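Local coordinates for 3-deoxy-D-manno-octulosonate 8-phosphate phosphatase KdsC (Haemophilus influenzae Rd, PDB 1K1E), which hydrolyses 3-deoxy-D-manno-octulosonate 8-phosphate to KDO and inorganic phosphate in lipopolysaccharide biosynthesis, using magnesium as its cofactor, at residues A[107-112]-A[127-131]; A[84-89]-A[111-117]. All blocks are in the same frame, centred on the assembly; numbering follows the deposited sequence.

Contact 1: A[107-112]-A[127-131]; sequences DDSVDL and APIYV. With CO (cobalt (II) ion), chain M.
The ring of Y130 meets two polar side chains of 107-112: the carboxylate oxygen D108 OD2 stands at its edge, near the ring plane, while the hydroxyl of S109 approaches obliquely, OG 3.4 Å from Y130 CE1. A chi1 of 43° puts the ring where P128 CB, from its own segment, lies over one face. No direct hydrogen bond joins the segments; a water instead donates to both D108 OD2 (2.8 Å) and Y130 OH (2.9 Å). The stronger partners of these groups belong to the second subunit: R149 for D108, D153 for Y130 and the carbonyl of F165 for S109. Deeper in, V131 presses its CG2 branch against the backbone carbonyl carbon of D108 at 3.4 Å, and L112 CD2 reaches the same methyl. D107 O is buried against P128 CD (3.2 Å) and finds no hydrogen-bond partner. The D107 side chain turns to the metal, its OD2 binding cobalt at 2.0 Å, with D14, the D16 carbonyl and three waters completing the shell, probably in the magnesium site; R39 of the second subunit pairs with its OD1. D111 OD2 accepts two amides, D108 N through its anti lone pair and D107 N from above the carboxylate plane, fixing the turn that presents D107. D107 and D111 fit the acidic GDxxxD motif (motif IV) of HAD phosphatases. This turn links strand 102-106 to helix 112-117, while P128 occupies the N-cap position of helix 129-132, which packs over it after strand 120-123.

Contact 2: A[84-89]-A[111-117]; sequences KETACF and DLPAFAA. With HG (mercury (II) ion), chain N; SO4 (sulfate ion), chain O.
K84 sets its CG anti to its own carbonyl carbon (chi1 -62°) and runs extended from there to NZ, which reaches D111 across the contact. D111, with chi1 at -52°, turns its carboxylate back toward the lysine, although its CB leaves the backbone away from helix 84-95. The resulting salt bridge joins K84 NZ to D111 OD1 at 2.9 Å, the ammonium arriving nearly along the C-O bond direction. Y104 OH also bonds to OD1, and D14 gives the lysine a second carboxylate partner. Beyond this polar end the helices pack closely, their axes 7.9 Å apart and inclined by 35°. Small residues permit the approach: the A117 methyl meets F89 CZ at 3.4 Å, oblique to the ring, and also touches C88 CB. E85 CB rests on P113 CB, 3.7 Å away. C88 directs its sulfur over A114, where SG binds mercury at 2.4 Å; A114 O makes a longer contact to the metal and C118 completes the site. Mercury, a thiophilic ion, is held here by the two cysteine sulfurs and is not the enzyme's cofactor. K84 NZ also donates to sulfate O1 at 2.7 Å. K84 probably contacts the substrate, and the sulfate may mark where its phosphate sits. The carboxylates of D111 and D14 together hold K84 NZ in place beside this anion site.

Overall arrangement
Contacts 1 and 2 lie with their centres 12 Å apart, on the same side of the chain's centre, and share D111 and L112 where the loop after strand 102-106 enters helix 112-117. Their segments alternate along the chain: 84-89 comes first, then the overlapping 107-112 and 111-117, then 127-131. They also touch directly, V131 CG1 packing on F115 CE1 and V110 CG1 on K84 CE. Helices 84-95, 112-117 and 129-132 are thereby linked beside the parallel sheet of this HAD-type fold. The shared turn connects the metal site of contact 1 with the lysine of contact 2 that probably binds substrate, and both contacts touch the second subunit of the tetramer.

Contact 1: A[107-112]-A[127-131]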
loop_
_atom_site.group_PDB
_atom_site.type_symbol
_atom_site.label_atom_id
_atom_site.label_comp_id
_atom_site.label_asym_id
_atom_site.label_seq_id
_atom_site.Cartn_x
_atom_site.Cartn_y
_atom_site.Cartn_z
ATOM N N ASP A 107 3.557 -16.846 7.554
ATOM C CA ASP A 107 4.380 -16.246 6.469
ATOM C C ASP A 107 5.889 -16.292 6.698
ATOM O O ASP A 107 6.630 -15.917 5.793
ATOM C CB ASP A 107 4.062 -14.771 6.284
ATOM C CG ASP A 107 4.519 -13.913 7.469
ATOM O OD1 ASP A 107 5.201 -12.880 7.298
ATOM O OD2 ASP A 107 4.196 -14.263 8.608
ATOM N N ASP A 108 6.326 -16.657 7.896
ATOM C CA ASP A 108 7.782 -16.581 8.162
ATOM C C ASP A 108 8.358 -17.693 9.006
ATOM O O ASP A 108 7.625 -18.613 9.438
ATOM C CB ASP A 108 8.102 -15.186 8.811
ATOM C CG ASP A 108 9.517 -14.683 8.504
ATOM O OD1 ASP A 108 9.842 -13.557 8.986
ATOM O OD2 ASP A 108 10.263 -15.388 7.760
ATOM N N SER A 109 9.677 -17.600 9.242
ATOM C CA SER A 109 10.407 -18.629 9.994
ATOM C C SER A 109 9.782 -18.951 11.324
ATOM O O SER A 109 9.746 -20.137 11.712
ATOM C CB SER A 109 11.878 -18.203 10.191
ATOM O OG SER A 109 12.449 -17.954 8.890
ATOM N N VAL A 110 9.301 -17.914 12.012
ATOM C CA VAL A 110 8.666 -18.086 13.323
ATOM C C VAL A 110 7.511 -19.068 13.216
ATOM O O VAL A 110 7.192 -19.704 14.193
ATOM C CB VAL A 110 8.065 -16.724 13.893
ATOM C CG1 VAL A 110 7.851 -16.807 15.446
ATOM C CG2 VAL A 110 9.001 -15.530 13.569
ATOM N N ASP A 111 6.866 -19.184 12.056
ATOM C CA ASP A 111 5.723 -20.088 11.963
ATOM C C ASP A 111 6.084 -21.537 11.626
ATOM O O ASP A 111 5.212 -22.415 11.658
ATOM C CB ASP A 111 4.762 -19.555 10.906
ATOM C CG ASP A 111 4.405 -18.129 11.146
ATOM O OD1 ASP A 111 3.881 -17.871 12.236
ATOM O OD2 ASP A 111 4.656 -17.257 10.290
ATOM N N LEU A 112 7.349 -21.782 11.280
ATOM C CA LEU A 112 7.738 -23.137 10.934
ATOM C C LEU A 112 7.316 -24.177 12.025
ATOM O O LEU A 112 6.807 -25.252 11.676
ATOM C CB LEU A 112 9.256 -23.183 10.661
ATOM C CG LEU A 112 9.575 -22.468 9.325
ATOM C CD1 LEU A 112 11.132 -22.464 9.144
ATOM C CD2 LEU A 112 8.935 -23.182 8.155
ATOM N N ALA A 127 5.383 -15.357 1.109
ATOM C CA ALA A 127 6.239 -15.967 2.108
ATOM C C ALA A 127 7.535 -16.463 1.413
ATOM O O ALA A 127 7.557 -16.738 0.203
ATOM C CB ALA A 127 5.529 -17.204 2.761
ATOM N N PRO A 128 8.632 -16.596 2.172
ATOM C CA PRO A 128 9.837 -17.086 1.476
ATOM C C PRO A 128 9.765 -18.513 1.143
ATOM O O PRO A 128 8.970 -19.282 1.707
ATOM C CB PRO A 128 10.975 -16.810 2.458
ATOM C CG PRO A 128 10.259 -16.841 3.825
ATOM C CD PRO A 128 8.919 -16.192 3.552
ATOM N N ILE A 129 10.681 -18.889 0.260
ATOM C CA ILE A 129 10.718 -20.242 -0.239
ATOM C C ILE A 129 10.734 -21.294 0.828
ATOM O O ILE A 129 10.039 -22.311 0.731
ATOM C CB ILE A 129 11.954 -20.395 -1.085
ATOM C CG1 ILE A 129 11.904 -19.348 -2.207
ATOM C CG2 ILE A 129 12.099 -21.806 -1.575
ATOM C CD1 ILE A 129 11.088 -19.806 -3.348
ATOM N N TYR A 130 11.524 -21.050 1.853
ATOM C CA TYR A 130 11.648 -22.023 2.914
ATOM C C TYR A 130 10.396 -22.209 3.753
ATOM O O TYR A 130 10.230 -23.248 4.377
ATOM C CB TYR A 130 12.889 -21.736 3.794
ATOM C CG TYR A 130 13.103 -20.286 4.140
ATOM C CD1 TYR A 130 12.483 -19.722 5.244
ATOM C CD2 TYR A 130 13.898 -19.476 3.348
ATOM C CE1 TYR A 130 12.657 -18.392 5.557
ATOM C CE2 TYR A 130 14.079 -18.116 3.670
ATOM C CZ TYR A 130 13.461 -17.600 4.764
ATOM O OH TYR A 130 13.663 -16.296 5.082
ATOM N N VAL A 131 9.519 -21.219 3.741
ATOM C CA VAL A 131 8.243 -21.319 4.441
ATOM C C VAL A 131 7.265 -22.020 3.454
ATOM O O VAL A 131 6.507 -22.957 3.803
ATOM C CB VAL A 131 7.743 -19.884 4.764
ATOM C CG1 VAL A 131 6.235 -19.907 4.993
ATOM C CG2 VAL A 131 8.506 -19.340 5.991
HETATM CO CO CO M . 4.067 -13.316 10.403
HETATM O O HOH W 1 5.603 -12.018 9.826
HETATM O O HOH W 2 11.464 -14.421 5.465
HETATM O O HOH W 3 5.295 -14.777 11.348
HETATM O O HOH W 4 3.709 -12.422 12.361
#

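Contact 2: A[84-89]-A[111-117]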
loop_
_atom_site.group_PDB
_atom_site.type_symbol
_atom_site.label_atom_id
_atom_site.label_comp_id
_atom_site.label_asym_id
_atom_site.label_seq_id
_atom_site.Cartn_x
_atom_site.Cartn_y
_atom_site.Cartn_z
ATOM N N LYS A 84 5.844 -20.347 19.036
ATOM C CA LYS A 84 4.544 -20.756 18.555
ATOM C C LYS A 84 4.129 -22.208 18.616
ATOM O O LYS A 84 2.936 -22.475 18.660
ATOM C CB LYS A 84 4.352 -20.215 17.121
ATOM C CG LYS A 84 4.391 -18.689 17.119
ATOM C CD LYS A 84 4.041 -18.114 15.735
ATOM C CE LYS A 84 4.122 -16.555 15.757
ATOM N NZ LYS A 84 3.473 -16.059 14.500
ATOM N N GLU A 85 5.068 -23.149 18.661
ATOM C CA GLU A 85 4.627 -24.535 18.707
ATOM C C GLU A 85 3.807 -24.882 19.968
ATOM O O GLU A 85 2.827 -25.595 19.878
ATOM C CB GLU A 85 5.817 -25.499 18.643
ATOM C CG GLU A 85 5.354 -26.972 18.773
ATOM C CD GLU A 85 6.531 -27.938 18.961
ATOM O OE1 GLU A 85 7.644 -27.585 18.494
ATOM O OE2 GLU A 85 6.342 -29.034 19.557
ATOM N N THR A 86 4.199 -24.425 21.155
ATOM C CA THR A 86 3.367 -24.795 22.270
ATOM C C THR A 86 2.070 -23.954 22.281
ATOM O O THR A 86 1.048 -24.437 22.764
ATOM C CB THR A 86 4.106 -24.650 23.601
ATOM O OG1 THR A 86 4.526 -23.320 23.747
ATOM C CG2 THR A 86 5.337 -25.581 23.608
ATOM N N ALA A 87 2.107 -22.737 21.721
ATOM C CA ALA A 87 0.931 -21.880 21.655
ATOM C C ALA A 87 -0.085 -22.644 20.837
ATOM O O ALA A 87 -1.280 -22.604 21.151
ATOM C CB ALA A 87 1.205 -20.507 20.966
ATOM N N CYS A 88 0.357 -23.343 19.785
ATOM C CA CYS A 88 -0.604 -24.102 18.988
ATOM C C CYS A 88 -1.336 -25.106 19.835
ATOM O O CYS A 88 -2.561 -25.171 19.798
ATOM C CB CYS A 88 -0.007 -24.937 17.814
ATOM S SG CYS A 88 0.695 -23.811 16.530
ATOM N N PHE A 89 -0.606 -25.935 20.568
ATOM C CA PHE A 89 -1.345 -26.945 21.328
ATOM C C PHE A 89 -2.270 -26.386 22.392
ATOM O O PHE A 89 -3.348 -26.973 22.671
ATOM C CB PHE A 89 -0.337 -27.917 21.884
ATOM C CG PHE A 89 0.454 -28.606 20.791
ATOM C CD1 PHE A 89 -0.183 -29.467 19.908
ATOM C CD2 PHE A 89 1.826 -28.415 20.667
ATOM C CE1 PHE A 89 0.543 -30.143 18.913
ATOM C CE2 PHE A 89 2.550 -29.086 19.677
ATOM C CZ PHE A 89 1.913 -29.950 18.810
ATOM N N ASP A 111 6.866 -19.184 12.056
ATOM C CA ASP A 111 5.723 -20.088 11.963
ATOM C C ASP A 111 6.084 -21.537 11.626
ATOM O O ASP A 111 5.212 -22.415 11.658
ATOM C CB ASP A 111 4.762 -19.555 10.906
ATOM C CG ASP A 111 4.405 -18.129 11.146
ATOM O OD1 ASP A 111 3.881 -17.871 12.236
ATOM O OD2 ASP A 111 4.656 -17.257 10.290
ATOM N N LEU A 112 7.349 -21.782 11.280
ATOM C CA LEU A 112 7.738 -23.137 10.934
ATOM C C LEU A 112 7.316 -24.177 12.025
ATOM O O LEU A 112 6.807 -25.252 11.676
ATOM C CB LEU A 112 9.256 -23.183 10.661
ATOM C CG LEU A 112 9.575 -22.468 9.325
ATOM C CD1 LEU A 112 11.132 -22.464 9.144
ATOM C CD2 LEU A 112 8.935 -23.182 8.155
ATOM N N PRO A 113 7.530 -23.882 13.321
ATOM C CA PRO A 113 7.129 -24.868 14.337
ATOM C C PRO A 113 5.592 -24.968 14.402
ATOM O O PRO A 113 5.060 -26.018 14.756
ATOM C CB PRO A 113 7.706 -24.309 15.649
ATOM C CG PRO A 113 8.816 -23.383 15.197
ATOM C CD PRO A 113 8.244 -22.747 13.921
ATOM N N ALA A 114 4.905 -23.890 14.032
ATOM C CA ALA A 114 3.456 -23.859 13.996
ATOM C C ALA A 114 2.865 -24.738 12.905
ATOM O O ALA A 114 1.847 -25.425 13.123
ATOM C CB ALA A 114 2.935 -22.398 13.848
ATOM N N PHE A 115 3.514 -24.748 11.742
ATOM C CA PHE A 115 3.055 -25.587 10.653
ATOM C C PHE A 115 3.162 -27.040 11.095
ATOM O O PHE A 115 2.275 -27.818 10.839
ATOM C CB PHE A 115 3.949 -25.423 9.398
ATOM C CG PHE A 115 3.983 -24.018 8.841
ATOM C CD1 PHE A 115 5.137 -23.525 8.199
ATOM C CD2 PHE A 115 2.869 -23.200 8.898
ATOM C CE1 PHE A 115 5.175 -22.237 7.625
ATOM C CE2 PHE A 115 2.902 -21.925 8.325
ATOM C CZ PHE A 115 4.062 -21.442 7.688
ATOM N N ALA A 116 4.291 -27.362 11.748
ATOM C CA ALA A 116 4.600 -28.721 12.195
ATOM C C ALA A 116 3.630 -29.210 13.271
ATOM O O ALA A 116 3.254 -30.365 13.299
ATOM C CB ALA A 116 6.025 -28.782 12.713
ATOM N N ALA A 117 3.212 -28.313 14.138
ATOM C CA ALA A 117 2.296 -28.696 15.200
ATOM C C ALA A 117 0.873 -28.873 14.662
ATOM O O ALA A 117 0.121 -29.733 15.200
ATOM C CB ALA A 117 2.321 -27.699 16.236
HETATM HG HG HG N . -0.480 -24.906 14.758
HETATM S S SO4 O . 5.463 -13.230 14.967
HETATM O O1 SO4 O . 5.616 -14.501 14.253
HETATM O O2 SO4 O . 5.920 -12.153 14.040
HETATM O O3 SO4 O . 6.279 -13.203 16.170
HETATM O O4 SO4 O . 4.019 -13.151 15.307
#